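PDB 4PEV: membrane lipoprotein family protein from Aeropyrum pernix, which probably serves as the solute-binding component of an ABC transporter, capturing nucleosides such as the adenosine found bound in its cleft. Local coordinates for residues 159-172 and 200-212. Sequence-based numbering, arbitrary orientation.
Sequences EQEVASLVGIIAAD and RFHIGYLYGVQYY
Gly204 and Gly208 lie directly against Gln160 and Ser164, the CA atoms of Ser164 and Gly208 4.0 Å apart, where two helices of a periplasmic-binding-protein fold pack closely side by side. The axes of the two segments run in the same general direction, 40° apart, and approach to 6.3 Å. With Gly167 facing Gly208, backbone meets backbone, and CA-H...O contacts such as Gly208 CA to Ser164 O line the interface. The Tyr205 ring enters as a knob among Ala163, Val166, Gly167 and Ala170, its CD1 3.5 Å from Gly167 CA.

At the end near the adenosine, Arg200 NE donates to Glu159 OE1 (2.8 Å) in a salt bridge, nearly along the C-O axis, but the bond is bent (141°) and OE1 is tilted out of the guanidinium plane. A water joins Glu159 OE2 to Arg200 NH2. With CG anti to the carbonyl carbon (chi1 -75°), Glu159 lays this carbon over one face of Phe201, a CH-pi contact 3.6 Å from the ring centroid; the bend at chi2 turns the carboxylate toward Arg200. Phe201 touches adenosine, and Lys299, an adenosine-binding residue, pairs with Glu159 OE2.

At the far end, one face of the Tyr212 ring lies over Asp172 N and Ala171 C. Tyr212 OH gives a weak 2.7 Å hydrogen bond to Asp172 OD1, which Ser374 also bonds, and Asn175 holds the hydroxyl. A leucine here would probably uncover that backbone and cost Asp172 and Asn175 their shared hydroxyl partner. Ala171 CB touches the ring at Tyr212 CD2 (3.4 Å).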
loop_
_atom_site.group_PDB
_atom_site.type_symbol
_atom_site.label_atom_id
_atom_site.label_comp_id
_atom_site.label_asym_id
_atom_site.label_seq_id
_atom_site.Cartn_x
_atom_site.Cartn_y
_atom_site.Cartn_z
ATOM N N GLU C 159 2.097 -7.993 2.801
ATOM C CA GLU C 159 0.886 -7.186 2.635
ATOM C C GLU C 159 -0.372 -7.883 3.114
ATOM O O GLU C 159 -1.346 -7.230 3.468
ATOM C CB GLU C 159 0.680 -6.801 1.169
ATOM C CG GLU C 159 1.604 -5.715 0.653
ATOM C CD GLU C 159 2.956 -6.219 0.181
ATOM O OE1 GLU C 159 3.217 -7.439 0.216
ATOM O OE2 GLU C 159 3.770 -5.374 -0.243
ATOM N N GLN C 160 -0.366 -9.208 3.109
ATOM C CA GLN C 160 -1.483 -9.969 3.655
ATOM C C GLN C 160 -1.803 -9.484 5.074
ATOM O O GLN C 160 -2.977 -9.365 5.472
ATOM C CB GLN C 160 -1.170 -11.471 3.681
ATOM C CG GLN C 160 -0.679 -12.062 2.358
ATOM C CD GLN C 160 0.819 -12.363 2.337
ATOM O OE1 GLN C 160 1.650 -11.556 2.759
ATOM N NE2 GLN C 160 1.166 -13.538 1.839
ATOM N N GLU C 161 -0.751 -9.184 5.826
ATOM C CA GLU C 161 -0.898 -8.896 7.233
ATOM C C GLU C 161 -1.763 -7.654 7.417
ATOM O O GLU C 161 -2.812 -7.728 8.069
ATOM C CB GLU C 161 0.477 -8.777 7.917
ATOM C CG GLU C 161 1.297 -10.073 7.855
ATOM C CD GLU C 161 2.573 -10.075 8.704
ATOM O OE1 GLU C 161 2.853 -9.107 9.443
ATOM O OE2 GLU C 161 3.316 -11.075 8.627
ATOM N N VAL C 162 -1.366 -6.535 6.809
ATOM C CA VAL C 162 -2.122 -5.275 6.948
ATOM C C VAL C 162 -3.487 -5.267 6.204
ATOM O O VAL C 162 -4.470 -4.744 6.723
ATOM C CB VAL C 162 -1.261 -4.050 6.550
ATOM C CG1 VAL C 162 -1.120 -3.924 5.036
ATOM C CG2 VAL C 162 -1.840 -2.771 7.131
ATOM N N ALA C 163 -3.544 -5.838 5.005
ATOM C CA ALA C 163 -4.783 -5.888 4.233
ATOM C C ALA C 163 -5.874 -6.689 4.940
ATOM O O ALA C 163 -7.058 -6.344 4.855
ATOM C CB ALA C 163 -4.526 -6.481 2.861
ATOM N N SER C 164 -5.483 -7.771 5.612
ATOM C CA SER C 164 -6.428 -8.554 6.396
ATOM C C SER C 164 -7.053 -7.713 7.490
ATOM O O SER C 164 -8.240 -7.854 7.761
ATOM C CB SER C 164 -5.766 -9.817 6.996
ATOM O OG SER C 164 -4.769 -9.518 7.969
ATOM N N LEU C 165 -6.271 -6.850 8.129
ATOM C CA LEU C 165 -6.833 -5.980 9.164
ATOM C C LEU C 165 -7.838 -5.031 8.534
ATOM O O LEU C 165 -8.898 -4.769 9.101
ATOM C CB LEU C 165 -5.751 -5.174 9.860
ATOM C CG LEU C 165 -4.684 -6.013 10.541
ATOM C CD1 LEU C 165 -3.686 -5.130 11.274
ATOM C CD2 LEU C 165 -5.322 -6.991 11.511
ATOM N N VAL C 166 -7.488 -4.529 7.354
ATOM C CA VAL C 166 -8.340 -3.639 6.592
ATOM C C VAL C 166 -9.615 -4.371 6.164
ATOM O O VAL C 166 -10.700 -3.799 6.215
ATOM C CB VAL C 166 -7.558 -3.061 5.380
ATOM C CG1 VAL C 166 -8.487 -2.541 4.295
ATOM C CG2 VAL C 166 -6.602 -1.969 5.843
ATOM N N GLY C 167 -9.481 -5.628 5.751
ATOM C CA GLY C 167 -10.622 -6.436 5.333
ATOM C C GLY C 167 -11.665 -6.537 6.423
ATOM O O GLY C 167 -12.858 -6.362 6.172
ATOM N N ILE C 168 -11.205 -6.808 7.642
ATOM C CA ILE C 168 -12.073 -6.875 8.818
ATOM C C ILE C 168 -12.807 -5.561 8.992
ATOM O O ILE C 168 -14.015 -5.552 9.187
ATOM C CB ILE C 168 -11.269 -7.202 10.099
ATOM C CG1 ILE C 168 -10.907 -8.683 10.130
ATOM C CG2 ILE C 168 -12.046 -6.880 11.364
ATOM C CD1 ILE C 168 -9.722 -8.964 11.019
ATOM N N ILE C 169 -12.077 -4.456 8.906
ATOM C CA ILE C 169 -12.662 -3.128 9.095
ATOM C C ILE C 169 -13.747 -2.811 8.059
ATOM O O ILE C 169 -14.816 -2.287 8.397
ATOM C CB ILE C 169 -11.596 -2.019 9.010
ATOM C CG1 ILE C 169 -10.554 -2.162 10.129
ATOM C CG2 ILE C 169 -12.254 -0.633 9.054
ATOM C CD1 ILE C 169 -11.083 -1.823 11.509
ATOM N N ALA C 170 -13.460 -3.113 6.801
ATOM C CA ALA C 170 -14.354 -2.759 5.722
ATOM C C ALA C 170 -15.591 -3.634 5.769
ATOM O O ALA C 170 -16.686 -3.183 5.486
ATOM C CB ALA C 170 -13.641 -2.905 4.390
ATOM N N ALA C 171 -15.422 -4.895 6.129
ATOM C CA ALA C 171 -16.574 -5.758 6.326
ATOM C C ALA C 171 -17.460 -5.198 7.419
ATOM O O ALA C 171 -18.679 -5.307 7.349
ATOM C CB ALA C 171 -16.145 -7.176 6.685
ATOM N N ASP C 172 -16.840 -4.599 8.425
ATOM C CA ASP C 172 -17.570 -4.092 9.572
ATOM C C ASP C 172 -18.293 -2.814 9.242
ATOM O O ASP C 172 -19.431 -2.619 9.665
ATOM C CB ASP C 172 -16.633 -3.847 10.751
ATOM C CG ASP C 172 -17.361 -3.316 11.967
ATOM O OD1 ASP C 172 -18.248 -4.029 12.520
ATOM O OD2 ASP C 172 -17.040 -2.172 12.365
ATOM N N ARG C 200 -0.799 -10.294 -2.684
ATOM C CA ARG C 200 -0.777 -10.332 -1.230
ATOM C C ARG C 200 -1.840 -9.435 -0.597
ATOM O O ARG C 200 -2.456 -9.820 0.403
ATOM C CB ARG C 200 0.610 -9.967 -0.707
ATOM C CG ARG C 200 1.666 -10.964 -1.141
ATOM C CD ARG C 200 2.947 -10.890 -0.321
ATOM N NE ARG C 200 3.881 -9.897 -0.833
ATOM C CZ ARG C 200 4.535 -10.014 -1.978
ATOM N NH1 ARG C 200 4.349 -11.080 -2.751
ATOM N NH2 ARG C 200 5.376 -9.055 -2.357
ATOM N N PHE C 201 -2.050 -8.249 -1.175
ATOM C CA PHE C 201 -3.129 -7.363 -0.728
ATOM C C PHE C 201 -4.446 -8.095 -0.887
ATOM O O PHE C 201 -5.190 -8.235 0.073
ATOM C CB PHE C 201 -3.186 -6.037 -1.525
ATOM C CG PHE C 201 -2.221 -4.977 -1.039
ATOM C CD1 PHE C 201 -2.458 -4.287 0.138
ATOM C CD2 PHE C 201 -1.079 -4.651 -1.773
ATOM C CE1 PHE C 201 -1.578 -3.299 0.576
ATOM C CE2 PHE C 201 -0.197 -3.674 -1.335
ATOM C CZ PHE C 201 -0.447 -2.993 -0.163
ATOM N N HIS C 202 -4.714 -8.567 -2.105
ATOM C CA HIS C 202 -5.980 -9.216 -2.417
ATOM C C HIS C 202 -6.245 -10.332 -1.428
ATOM O O HIS C 202 -7.250 -10.313 -0.722
ATOM C CB HIS C 202 -5.995 -9.763 -3.842
ATOM C CG HIS C 202 -7.335 -10.264 -4.276
ATOM N ND1 HIS C 202 -7.551 -10.818 -5.516
ATOM C CD2 HIS C 202 -8.531 -10.299 -3.638
ATOM C CE1 HIS C 202 -8.824 -11.163 -5.631
ATOM N NE2 HIS C 202 -9.439 -10.865 -4.503
ATOM N N ILE C 203 -5.338 -11.292 -1.357
ATOM C CA ILE C 203 -5.480 -12.406 -0.426
ATOM C C ILE C 203 -5.757 -11.945 0.999
ATOM O O ILE C 203 -6.606 -12.503 1.664
ATOM C CB ILE C 203 -4.215 -13.291 -0.430
ATOM C CG1 ILE C 203 -4.196 -14.153 -1.691
ATOM C CG2 ILE C 203 -4.133 -14.153 0.826
ATOM C CD1 ILE C 203 -2.866 -14.829 -1.925
ATOM N N GLY C 204 -5.028 -10.951 1.475
ATOM C CA GLY C 204 -5.191 -10.501 2.851
ATOM C C GLY C 204 -6.514 -9.799 3.075
ATOM O O GLY C 204 -7.114 -9.912 4.140
ATOM N N TYR C 205 -6.971 -9.076 2.063
ATOM C CA TYR C 205 -8.179 -8.288 2.164
ATOM C C TYR C 205 -9.386 -9.206 2.209
ATOM O O TYR C 205 -10.257 -9.028 3.046
ATOM C CB TYR C 205 -8.258 -7.299 0.991
ATOM C CG TYR C 205 -9.419 -6.324 1.030
ATOM C CD1 TYR C 205 -9.641 -5.499 2.138
ATOM C CD2 TYR C 205 -10.287 -6.203 -0.056
ATOM C CE1 TYR C 205 -10.696 -4.590 2.168
ATOM C CE2 TYR C 205 -11.343 -5.294 -0.036
ATOM C CZ TYR C 205 -11.539 -4.493 1.078
ATOM O OH TYR C 205 -12.592 -3.613 1.088
ATOM N N LEU C 206 -9.429 -10.180 1.307
ATOM C CA LEU C 206 -10.492 -11.188 1.289
ATOM C C LEU C 206 -10.469 -12.036 2.546
ATOM O O LEU C 206 -11.507 -12.319 3.144
ATOM C CB LEU C 206 -10.328 -12.110 0.087
ATOM C CG LEU C 206 -11.414 -13.158 -0.177
ATOM C CD1 LEU C 206 -12.823 -12.579 -0.247
ATOM C CD2 LEU C 206 -11.081 -13.877 -1.471
ATOM N N TYR C 207 -9.274 -12.444 2.946
ATOM C CA TYR C 207 -9.122 -13.171 4.186
ATOM C C TYR C 207 -9.804 -12.415 5.298
ATOM O O TYR C 207 -10.614 -12.973 6.016
ATOM C CB TYR C 207 -7.648 -13.378 4.537
ATOM C CG TYR C 207 -7.468 -14.140 5.826
ATOM C CD1 TYR C 207 -7.489 -13.479 7.037
ATOM C CD2 TYR C 207 -7.302 -15.521 5.834
ATOM C CE1 TYR C 207 -7.340 -14.157 8.224
ATOM C CE2 TYR C 207 -7.147 -16.216 7.030
ATOM C CZ TYR C 207 -7.177 -15.517 8.221
ATOM O OH TYR C 207 -7.024 -16.144 9.431
ATOM N N GLY C 208 -9.457 -11.143 5.438
ATOM C CA GLY C 208 -9.978 -10.307 6.516
ATOM C C GLY C 208 -11.485 -10.145 6.495
ATOM O O GLY C 208 -12.103 -10.043 7.538
ATOM N N VAL C 209 -12.078 -10.117 5.308
ATOM C CA VAL C 209 -13.534 -9.984 5.180
ATOM C C VAL C 209 -14.217 -11.285 5.583
ATOM O O VAL C 209 -15.228 -11.258 6.283
ATOM C CB VAL C 209 -13.966 -9.611 3.735
ATOM C CG1 VAL C 209 -15.468 -9.813 3.534
ATOM C CG2 VAL C 209 -13.564 -8.177 3.404
ATOM N N GLN C 210 -13.678 -12.415 5.123
ATOM C CA GLN C 210 -14.254 -13.717 5.446
ATOM C C GLN C 210 -14.090 -14.013 6.918
ATOM O O GLN C 210 -14.960 -14.640 7.519
ATOM C CB GLN C 210 -13.597 -14.829 4.643
ATOM C CG GLN C 210 -13.846 -14.770 3.148
ATOM C CD GLN C 210 -15.300 -14.978 2.806
ATOM O OE1 GLN C 210 -16.145 -14.179 3.183
ATOM N NE2 GLN C 210 -15.600 -16.052 2.093
ATOM N N TYR C 211 -12.977 -13.561 7.491
ATOM C CA TYR C 211 -12.714 -13.731 8.910
ATOM C C TYR C 211 -13.835 -13.051 9.674
ATOM O O TYR C 211 -14.494 -13.668 10.505
ATOM C CB TYR C 211 -11.360 -13.119 9.259
ATOM C CG TYR C 211 -10.823 -13.385 10.654
ATOM C CD1 TYR C 211 -11.157 -12.552 11.719
ATOM C CD2 TYR C 211 -9.932 -14.430 10.895
ATOM C CE1 TYR C 211 -10.644 -12.765 12.986
ATOM C CE2 TYR C 211 -9.411 -14.649 12.160
ATOM C CZ TYR C 211 -9.772 -13.810 13.201
ATOM O OH TYR C 211 -9.273 -14.011 14.469
ATOM N N TYR C 212 -14.069 -11.786 9.354
ATOM C CA TYR C 212 -15.149 -11.015 9.949
ATOM C C TYR C 212 -16.477 -11.735 9.796
ATOM O O TYR C 212 -17.138 -12.002 10.775
ATOM C CB TYR C 212 -15.232 -9.638 9.310
ATOM C CG TYR C 212 -16.279 -8.774 9.936
ATOM C CD1 TYR C 212 -16.019 -8.071 11.095
ATOM C CD2 TYR C 212 -17.542 -8.678 9.379
ATOM C CE1 TYR C 212 -16.985 -7.278 11.676
ATOM C CE2 TYR C 212 -18.522 -7.887 9.955
ATOM C CZ TYR C 212 -18.237 -7.190 11.101
ATOM O OH TYR C 212 -19.211 -6.399 11.662
HETATM O O HOH W 1 6.076 -6.322 -1.215
#